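Local coordinates for protein DUF176 (Nitrosomonas europaea, PDB 2OMO) that probably acts as an oxidoreductase of the antibiotic biosynthesis monooxygenase family, folding as a dimer of small alpha+beta subunits, at residues 26-31 / 106-111; 58-63 / 76-81; 39-44 / 70-75. All blocks are in the same frame, centred on the assembly; numbering follows the deposited sequence.

Contact 1: 26-31 / 106-111; sequences TIVYAS and EPRKGV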
loop_
_atom_site.group_PDB
_atom_site.type_symbol
_atom_site.label_atom_id
_atom_site.label_comp_id
_atom_site.label_asym_id
_atom_site.label_seq_id
_atom_site.Cartn_x
_atom_site.Cartn_y
_atom_site.Cartn_z
ATOM N N THR A 26 -1.765 2.815 6.983
ATOM C CA THR A 26 -1.307 1.652 7.762
ATOM C C THR A 26 -1.356 0.489 6.803
ATOM O O THR A 26 -2.436 0.157 6.260
ATOM C CB THR A 26 -2.197 1.362 8.998
ATOM O OG1 THR A 26 -2.369 2.556 9.762
ATOM C CG2 THR A 26 -1.520 0.294 9.908
ATOM N N ILE A 27 -0.209 -0.109 6.541
ATOM C CA ILE A 27 -0.203 -1.334 5.750
ATOM C C ILE A 27 -0.277 -2.500 6.746
ATOM O O ILE A 27 0.648 -2.685 7.580
ATOM C CB ILE A 27 1.011 -1.450 4.844
ATOM C CG1 ILE A 27 1.172 -0.164 3.999
ATOM C CG2 ILE A 27 0.924 -2.757 3.983
ATOM C CD1 ILE A 27 2.333 -0.182 2.931
ATOM N N VAL A 28 -1.360 -3.273 6.654
ATOM C CA VAL A 28 -1.564 -4.352 7.617
ATOM C C VAL A 28 -1.248 -5.680 6.954
ATOM O O VAL A 28 -1.847 -6.017 5.930
ATOM C CB VAL A 28 -2.977 -4.354 8.234
ATOM C CG1 VAL A 28 -3.134 -5.569 9.190
ATOM C CG2 VAL A 28 -3.234 -2.963 8.954
ATOM N N TYR A 29 -0.317 -6.424 7.541
ATOM C CA TYR A 29 0.095 -7.725 7.011
ATOM C C TYR A 29 -0.534 -8.866 7.797
ATOM O O TYR A 29 -0.409 -8.936 9.021
ATOM C CB TYR A 29 1.607 -7.864 7.025
ATOM C CG TYR A 29 2.335 -6.810 6.236
ATOM C CD1 TYR A 29 2.681 -7.045 4.917
ATOM C CD2 TYR A 29 2.691 -5.577 6.824
ATOM C CE1 TYR A 29 3.387 -6.049 4.145
ATOM C CE2 TYR A 29 3.346 -4.583 6.074
ATOM C CZ TYR A 29 3.714 -4.840 4.746
ATOM O OH TYR A 29 4.367 -3.898 3.994
ATOM N N ALA A 30 -1.212 -9.757 7.090
ATOM C CA ALA A 30 -1.889 -10.877 7.758
ATOM C C ALA A 30 -1.485 -12.201 7.136
ATOM O O ALA A 30 -1.601 -12.364 5.921
ATOM C CB ALA A 30 -3.397 -10.731 7.700
ATOM N N SER A 31 -1.029 -13.130 7.980
ATOM C CA SER A 31 -0.735 -14.517 7.562
ATOM C C SER A 31 -1.850 -15.373 8.176
ATOM O O SER A 31 -2.088 -15.348 9.395
ATOM C CB SER A 31 0.651 -15.008 8.029
ATOM O OG SER A 31 1.673 -14.170 7.502
ATOM N N GLU A 106 -0.241 -16.250 12.680
ATOM C CA GLU A 106 0.657 -15.478 13.553
ATOM C C GLU A 106 0.087 -14.054 13.706
ATOM O O GLU A 106 -0.811 -13.681 12.937
ATOM C CB GLU A 106 2.055 -15.422 12.950
ATOM C CG GLU A 106 2.146 -14.559 11.713
ATOM C CD GLU A 106 3.553 -14.487 11.122
ATOM O OE1 GLU A 106 4.539 -14.453 11.901
ATOM O OE2 GLU A 106 3.670 -14.443 9.864
ATOM N N PRO A 107 0.573 -13.270 14.708
ATOM C CA PRO A 107 0.056 -11.912 14.892
ATOM C C PRO A 107 0.154 -11.065 13.625
ATOM O O PRO A 107 1.182 -11.058 12.961
ATOM C CB PRO A 107 1.002 -11.302 15.928
ATOM C CG PRO A 107 1.508 -12.487 16.726
ATOM C CD PRO A 107 1.579 -13.634 15.735
ATOM N N ARG A 108 -0.907 -10.342 13.326
ATOM C CA ARG A 108 -0.882 -9.336 12.250
ATOM C C ARG A 108 0.123 -8.261 12.623
ATOM O O ARG A 108 0.372 -8.042 13.806
ATOM C CB ARG A 108 -2.232 -8.690 12.081
ATOM C CG ARG A 108 -3.236 -9.618 11.448
ATOM C CD ARG A 108 -4.480 -8.853 11.154
ATOM N NE ARG A 108 -5.065 -8.181 12.323
ATOM C CZ ARG A 108 -5.878 -8.794 13.187
ATOM N NH1 ARG A 108 -6.186 -10.084 13.023
ATOM N NH2 ARG A 108 -6.402 -8.126 14.198
ATOM N N LYS A 109 0.744 -7.654 11.628
ATOM C CA LYS A 109 1.560 -6.470 11.876
ATOM C C LYS A 109 1.052 -5.312 11.054
ATOM O O LYS A 109 0.766 -5.480 9.856
ATOM C CB LYS A 109 3.021 -6.702 11.495
ATOM C CG LYS A 109 3.901 -5.404 11.673
ATOM C CD LYS A 109 3.947 -4.878 13.153
ATOM C CE LYS A 109 5.225 -4.034 13.450
ATOM N NZ LYS A 109 5.131 -2.671 12.886
ATOM N N GLY A 110 0.991 -4.127 11.687
ATOM C CA GLY A 110 0.552 -2.898 11.027
ATOM C C GLY A 110 1.736 -1.955 10.962
ATOM O O GLY A 110 2.428 -1.718 12.005
ATOM N N VAL A 111 2.063 -1.515 9.751
ATOM C CA VAL A 111 3.169 -0.573 9.570
ATOM C C VAL A 111 2.654 0.782 9.126
ATOM O O VAL A 111 1.905 0.883 8.137
ATOM C CB VAL A 111 4.227 -1.163 8.588
ATOM C CG1 VAL A 111 5.420 -0.213 8.488
ATOM C CG2 VAL A 111 4.668 -2.551 9.101
HETATM O O HOH W 1 1.984 -10.865 9.899
HETATM O O HOH W 2 -0.552 -12.312 10.641
#
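Y29 meets V111 and K109 with the rim of its ring. CE2 of Y29 lies 3.9 Å from CG2 of V111, the two side chains slanting across each other, while K109 O also sits at the ring edge, near its plane. That carbonyl is engaged already: Y29 N donates to K109 O over 2.7 Å, almost straight at 176°. The phenol OH is hydrogen-bonded to Y29 of the second subunit, so this face, which I27 shares, looks toward the dimer partner. In the ferredoxin-like sheet of the family, the pairing of I27 with V111 and of Y29 with K109 sets strand 109-117, outermost within this chain, antiparallel to strand 24-31. On the other face R108 lays its aliphatic part over V28 and A30, with CG 3.9 Å from A30 CB and CD 4.1 Å from V28 CG1. A bend at chi3 (-56°) then turns its end aside, and the side chain packs on W96, R97 and V100 of helix 91-100. Where the strands part, water takes over the bridging: one molecule donates to both Y29 O and P107 O, and another accepts from S31 N and donates to E106 O. S31 OG comes within 3.1 Å of E106 OE2.

Contact 2: 58-63 / 76-81; sequences MRFDIL and EAYKTR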
loop_
_atom_site.group_PDB
_atom_site.type_symbol
_atom_site.label_atom_id
_atom_site.label_comp_id
_atom_site.label_asym_id
_atom_site.label_seq_id
_atom_site.Cartn_x
_atom_site.Cartn_y
_atom_site.Cartn_z
HETATM N N MSE A 58 -9.632 6.842 2.166
HETATM C CA MSE A 58 -9.120 7.040 0.823
HETATM C C MSE A 58 -8.790 5.727 0.126
HETATM O O MSE A 58 -8.870 5.631 -1.108
HETATM C CB MSE A 58 -7.879 7.902 0.877
HETATM C CG MSE A 58 -8.257 9.230 1.418
HETATM SE SE MSE A 58 -6.842 10.495 1.281
HETATM C CE MSE A 58 -6.670 10.597 -0.694
ATOM N N ARG A 59 -8.413 4.710 0.901
ATOM C CA ARG A 59 -8.347 3.354 0.352
ATOM C C ARG A 59 -8.563 2.391 1.484
ATOM O O ARG A 59 -8.188 2.674 2.627
ATOM C CB ARG A 59 -6.933 2.995 -0.213
ATOM C CG ARG A 59 -6.367 3.796 -1.371
ATOM C CD ARG A 59 -5.619 5.057 -0.989
ATOM N NE ARG A 59 -4.883 5.629 -2.150
ATOM C CZ ARG A 59 -5.433 6.366 -3.100
ATOM N NH1 ARG A 59 -6.741 6.625 -3.048
ATOM N NH2 ARG A 59 -4.694 6.833 -4.103
ATOM N N PHE A 60 -9.088 1.218 1.140
ATOM C CA PHE A 60 -9.170 0.118 2.090
ATOM C C PHE A 60 -9.007 -1.130 1.228
ATOM O O PHE A 60 -9.846 -2.033 1.211
ATOM C CB PHE A 60 -10.484 0.133 2.889
ATOM C CG PHE A 60 -10.341 -0.493 4.257
ATOM C CD1 PHE A 60 -9.960 0.280 5.371
ATOM C CD2 PHE A 60 -10.543 -1.876 4.413
ATOM C CE1 PHE A 60 -9.779 -0.334 6.630
ATOM C CE2 PHE A 60 -10.393 -2.503 5.663
ATOM C CZ PHE A 60 -10.001 -1.756 6.774
ATOM N N ASP A 61 -7.897 -1.160 0.498
ATOM C CA ASP A 61 -7.689 -2.217 -0.484
ATOM C C ASP A 61 -7.386 -3.518 0.243
ATOM O O ASP A 61 -6.575 -3.561 1.195
ATOM C CB ASP A 61 -6.515 -1.894 -1.392
ATOM C CG ASP A 61 -6.727 -0.637 -2.242
ATOM O OD1 ASP A 61 -7.901 -0.224 -2.408
ATOM O OD2 ASP A 61 -5.727 -0.067 -2.804
ATOM N N ILE A 62 -7.984 -4.589 -0.240
ATOM C CA ILE A 62 -7.705 -5.923 0.333
ATOM C C ILE A 62 -6.937 -6.710 -0.721
ATOM O O ILE A 62 -7.481 -6.982 -1.811
ATOM C CB ILE A 62 -8.985 -6.701 0.704
ATOM C CG1 ILE A 62 -9.917 -5.858 1.605
ATOM C CG2 ILE A 62 -8.619 -8.047 1.383
ATOM C CD1 ILE A 62 -9.220 -5.237 2.806
ATOM N N LEU A 63 -5.731 -7.140 -0.353
ATOM C CA LEU A 63 -4.788 -7.754 -1.307
ATOM C C LEU A 63 -4.400 -9.150 -0.883
ATOM O O LEU A 63 -4.282 -9.416 0.347
ATOM C CB LEU A 63 -3.522 -6.930 -1.422
ATOM C CG LEU A 63 -3.712 -5.401 -1.569
ATOM C CD1 LEU A 63 -2.314 -4.704 -1.539
ATOM C CD2 LEU A 63 -4.465 -5.034 -2.844
ATOM N N GLU A 76 -4.761 0.491 4.342
ATOM C CA GLU A 76 -5.799 1.312 4.964
ATOM C C GLU A 76 -5.284 2.769 5.034
ATOM O O GLU A 76 -4.427 3.079 5.857
ATOM C CB GLU A 76 -6.057 0.759 6.366
ATOM C CG GLU A 76 -6.233 -0.770 6.400
ATOM C CD GLU A 76 -6.579 -1.312 7.804
ATOM O OE1 GLU A 76 -6.579 -0.544 8.789
ATOM O OE2 GLU A 76 -6.809 -2.539 7.912
ATOM N N ALA A 77 -5.807 3.619 4.151
ATOM C CA ALA A 77 -5.352 4.986 3.940
ATOM C C ALA A 77 -6.509 5.914 4.304
ATOM O O ALA A 77 -7.646 5.701 3.838
ATOM C CB ALA A 77 -4.976 5.195 2.470
ATOM N N TYR A 78 -6.227 6.937 5.130
ATOM C CA TYR A 78 -7.225 7.956 5.444
ATOM C C TYR A 78 -6.673 9.361 5.210
ATOM O O TYR A 78 -5.435 9.600 5.266
ATOM C CB TYR A 78 -7.684 7.825 6.905
ATOM C CG TYR A 78 -8.426 6.540 7.191
ATOM C CD1 TYR A 78 -9.839 6.535 7.295
ATOM C CD2 TYR A 78 -7.732 5.331 7.360
ATOM C CE1 TYR A 78 -10.552 5.352 7.545
ATOM C CE2 TYR A 78 -8.445 4.127 7.619
ATOM C CZ TYR A 78 -9.837 4.156 7.705
ATOM O OH TYR A 78 -10.484 2.971 7.952
ATOM N N LYS A 79 -7.591 10.306 4.978
ATOM C CA LYS A 79 -7.219 11.722 4.887
ATOM C C LYS A 79 -6.432 12.205 6.113
ATOM O O LYS A 79 -5.459 12.934 5.969
ATOM C CB LYS A 79 -8.470 12.612 4.718
ATOM C CG LYS A 79 -9.149 12.426 3.345
ATOM C CD LYS A 79 -10.449 13.197 3.153
ATOM C CE LYS A 79 -10.966 13.021 1.707
ATOM N NZ LYS A 79 -11.319 11.596 1.408
ATOM N N THR A 80 -6.866 11.805 7.305
ATOM C CA THR A 80 -6.253 12.225 8.563
ATOM C C THR A 80 -6.077 11.097 9.547
ATOM O O THR A 80 -6.789 10.054 9.516
ATOM C CB THR A 80 -7.098 13.321 9.302
ATOM O OG1 THR A 80 -8.299 12.733 9.822
ATOM C CG2 THR A 80 -7.422 14.481 8.370
ATOM N N ARG A 81 -5.114 11.295 10.443
ATOM C CA ARG A 81 -4.867 10.308 11.479
ATOM C C ARG A 81 -6.124 10.066 12.314
ATOM O O ARG A 81 -6.387 8.953 12.736
ATOM C CB ARG A 81 -3.726 10.714 12.436
ATOM C CG ARG A 81 -3.403 9.525 13.350
ATOM C CD ARG A 81 -2.612 9.787 14.609
ATOM N NE ARG A 81 -1.382 10.493 14.367
ATOM C CZ ARG A 81 -0.156 10.115 14.756
ATOM N NH1 ARG A 81 0.079 8.980 15.411
ATOM N NH2 ARG A 81 0.843 10.926 14.482
#
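Strands 58-63 and 76-78 run almost exactly antiparallel (174°), but the register slips at a classic beta bulge where M58 and R59 both face A77. The irregularity lies in the hairpin of strands 57-65 and 71-78, part of the ferredoxin-like sheet. A77 O accepts from M58 N at 2.8 Å and, more loosely, from R59 N at 3.2 Å, both donors arriving from the same face of the carbonyl plane; A77 N returns a nearly straight bond to R59 O. On the face carrying A77 CB, R59 bends at chi2 (87°) and brings its CD to 3.5 Å from that methyl. NH1 of the guanidinium holds M58 O, which lies close to the guanidinium plane, and NE forms a salt bridge with D61 of the second subunit, so the folded-back side chain also serves the dimer. The other face belongs to F60 and E76, which lie side by side and point the same way. CG of E76 sits over the F60 ring, 4.0 Å from its centroid, in a CH-pi contact, and the carboxylate is turned only 21° from the ring plane. Y78 crosses F60 obliquely, its OH hydrogen-bonded to E54. At the bulge end selenomethionine M58 and K79 cross at about a right angle, SE of M58 3.6 Å from CG of K79.

Contact 3: 39-44 / 70-75; sequences AFKEAT and TRFVLY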
loop_
_atom_site.group_PDB
_atom_site.type_symbol
_atom_site.label_atom_id
_atom_site.label_comp_id
_atom_site.label_asym_id
_atom_site.label_seq_id
_atom_site.Cartn_x
_atom_site.Cartn_y
_atom_site.Cartn_z
ATOM N N ALA A 39 -12.411 -18.168 4.317
ATOM C CA ALA A 39 -13.110 -17.620 5.464
ATOM C C ALA A 39 -12.580 -16.205 5.734
ATOM O O ALA A 39 -13.353 -15.261 5.979
ATOM C CB ALA A 39 -12.920 -18.515 6.687
ATOM N N PHE A 40 -11.260 -16.059 5.666
ATOM C CA PHE A 40 -10.667 -14.761 5.946
ATOM C C PHE A 40 -11.061 -13.714 4.889
ATOM O O PHE A 40 -11.392 -12.567 5.264
ATOM C CB PHE A 40 -9.159 -14.859 6.037
ATOM C CG PHE A 40 -8.475 -13.516 6.282
ATOM C CD1 PHE A 40 -8.420 -12.998 7.568
ATOM C CD2 PHE A 40 -7.874 -12.818 5.241
ATOM C CE1 PHE A 40 -7.746 -11.770 7.839
ATOM C CE2 PHE A 40 -7.217 -11.602 5.494
ATOM C CZ PHE A 40 -7.175 -11.084 6.793
ATOM N N LYS A 41 -11.079 -14.105 3.600
ATOM C CA LYS A 41 -11.503 -13.202 2.522
ATOM C C LYS A 41 -12.914 -12.706 2.719
ATOM O O LYS A 41 -13.220 -11.530 2.507
ATOM C CB LYS A 41 -11.379 -13.860 1.132
ATOM C CG LYS A 41 -9.925 -14.184 0.775
ATOM C CD LYS A 41 -9.748 -14.672 -0.674
ATOM C CE LYS A 41 -10.740 -15.680 -1.123
ATOM N NZ LYS A 41 -10.363 -16.154 -2.489
ATOM N N GLU A 42 -13.794 -13.615 3.144
ATOM C CA GLU A 42 -15.194 -13.262 3.259
ATOM C C GLU A 42 -15.400 -12.264 4.410
ATOM O O GLU A 42 -16.149 -11.304 4.286
ATOM C CB GLU A 42 -16.003 -14.554 3.458
ATOM C CG GLU A 42 -17.426 -14.414 3.939
ATOM C CD GLU A 42 -18.068 -15.827 4.007
ATOM O OE1 GLU A 42 -17.491 -16.711 4.695
ATOM O OE2 GLU A 42 -19.095 -16.042 3.346
ATOM N N ALA A 43 -14.757 -12.535 5.537
ATOM C CA ALA A 43 -14.830 -11.658 6.708
ATOM C C ALA A 43 -14.231 -10.286 6.366
ATOM O O ALA A 43 -14.782 -9.249 6.746
ATOM C CB ALA A 43 -14.112 -12.304 7.912
ATOM N N THR A 44 -13.131 -10.288 5.609
ATOM C CA THR A 44 -12.461 -9.033 5.268
ATOM C C THR A 44 -13.267 -8.244 4.213
ATOM O O THR A 44 -13.226 -7.004 4.197
ATOM C CB THR A 44 -10.990 -9.293 4.838
ATOM O OG1 THR A 44 -10.352 -10.057 5.863
ATOM C CG2 THR A 44 -10.239 -7.983 4.608
ATOM N N THR A 70 -1.968 -17.516 1.337
ATOM C CA THR A 70 -2.223 -17.367 2.779
ATOM C C THR A 70 -1.756 -15.989 3.284
ATOM O O THR A 70 -1.951 -15.656 4.448
ATOM C CB THR A 70 -1.592 -18.499 3.649
ATOM O OG1 THR A 70 -0.160 -18.420 3.556
ATOM C CG2 THR A 70 -2.137 -19.906 3.220
ATOM N N ARG A 71 -1.141 -15.204 2.397
ATOM C CA ARG A 71 -0.580 -13.929 2.782
ATOM C C ARG A 71 -1.433 -12.816 2.240
ATOM O O ARG A 71 -1.674 -12.738 1.027
ATOM C CB ARG A 71 0.883 -13.778 2.353
ATOM C CG ARG A 71 1.787 -14.947 2.804
ATOM C CD ARG A 71 1.520 -15.244 4.210
ATOM N NE ARG A 71 2.353 -16.319 4.730
ATOM C CZ ARG A 71 3.498 -16.084 5.342
ATOM N NH1 ARG A 71 3.901 -14.831 5.457
ATOM N NH2 ARG A 71 4.230 -17.079 5.830
ATOM N N PHE A 72 -1.936 -11.999 3.161
ATOM C CA PHE A 72 -2.792 -10.852 2.788
ATOM C C PHE A 72 -2.250 -9.531 3.266
ATOM O O PHE A 72 -1.519 -9.455 4.277
ATOM C CB PHE A 72 -4.213 -11.018 3.380
ATOM C CG PHE A 72 -4.949 -12.212 2.835
ATOM C CD1 PHE A 72 -5.800 -12.067 1.730
ATOM C CD2 PHE A 72 -4.743 -13.499 3.382
ATOM C CE1 PHE A 72 -6.492 -13.214 1.201
ATOM C CE2 PHE A 72 -5.432 -14.640 2.874
ATOM C CZ PHE A 72 -6.308 -14.478 1.769
ATOM N N VAL A 73 -2.681 -8.475 2.592
ATOM C CA VAL A 73 -2.390 -7.083 3.042
ATOM C C VAL A 73 -3.698 -6.286 3.038
ATOM O O VAL A 73 -4.478 -6.373 2.060
ATOM C CB VAL A 73 -1.394 -6.388 2.104
ATOM C CG1 VAL A 73 -1.442 -4.814 2.269
ATOM C CG2 VAL A 73 0.021 -6.937 2.323
ATOM N N LEU A 74 -3.967 -5.560 4.124
ATOM C CA LEU A 74 -4.984 -4.515 4.127
ATOM C C LEU A 74 -4.249 -3.166 4.053
ATOM O O LEU A 74 -3.491 -2.815 4.950
ATOM C CB LEU A 74 -5.842 -4.541 5.413
ATOM C CG LEU A 74 -6.635 -5.861 5.631
ATOM C CD1 LEU A 74 -5.753 -6.978 6.232
ATOM C CD2 LEU A 74 -7.932 -5.672 6.502
ATOM N N TYR A 75 -4.523 -2.418 2.995
ATOM C CA TYR A 75 -3.907 -1.130 2.760
ATOM C C TYR A 75 -4.937 -0.064 3.141
ATOM O O TYR A 75 -5.845 0.260 2.363
ATOM C CB TYR A 75 -3.467 -1.044 1.296
ATOM C CG TYR A 75 -2.788 0.240 0.898
ATOM C CD1 TYR A 75 -1.418 0.453 1.161
ATOM C CD2 TYR A 75 -3.497 1.237 0.273
ATOM C CE1 TYR A 75 -0.801 1.640 0.798
ATOM C CE2 TYR A 75 -2.888 2.448 -0.092
ATOM C CZ TYR A 75 -1.526 2.637 0.185
ATOM O OH TYR A 75 -0.853 3.795 -0.183
#
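The carbonyl oxygen F40 O is gripped twice by T44, from opposite faces of its plane: T44 N donates the helical bond and T44 OG1 adds a second, at 2.8 Å. OG1 also stands over the centre of the F40 ring, 3.4 Å above the ring plane, and is hydrogen-bonded to W96 NE1. These polar links are made on the helix side, and what passes between helix and strand is apolar. F40 CG is anti to the backbone N (chi1 178°), which carries the ring out toward F72. The two side chains slide past each other in opposite directions, and their planes meet at an oblique 51°. CD2 of F40 lies over the centre of the F72 ring and CE2 comes to 3.5 Å from F72 CG. Helix 37-51 here packs on one face of the antiparallel sheet, its segment running within 9° of the direction of strand 71-75, as expected for the two-layer alpha+beta sandwich of a ferredoxin-like fold. L74 offers both methyls to the helix: CD1 stands at the edge of the F40 ring, 4.4 Å from its CZ, and CD2 meets T44 CG2 tip to tip at 3.8 Å. K41 crosses F72 at about a right angle, CG 3.6 Å from F72 CE1, while its ammonium group is paired with E38. L116 of the second subunit packs on both K41 and F72.

In the fold
The three contacts illustrate how one sheet can be tied together from several sides. Its strand order, 57-65, 71-78, 24-31, 109-117, places contact 2 and contact 1 at its two outer pairings, their centres about 14 Å apart, while contact 3 sets helix 37-51 against strand 71-78, about 11 Å from contact 1 and 15 Å from contact 2. Strand 71-78 serves contacts 2 and 3 and borders strand 24-31 of contact 1. Along the chain, contact 1 encloses both others, whose segments alternate. All three touch the second subunit; there I62 and L63 pair with a strand of that chain, carrying the sheet across the interface.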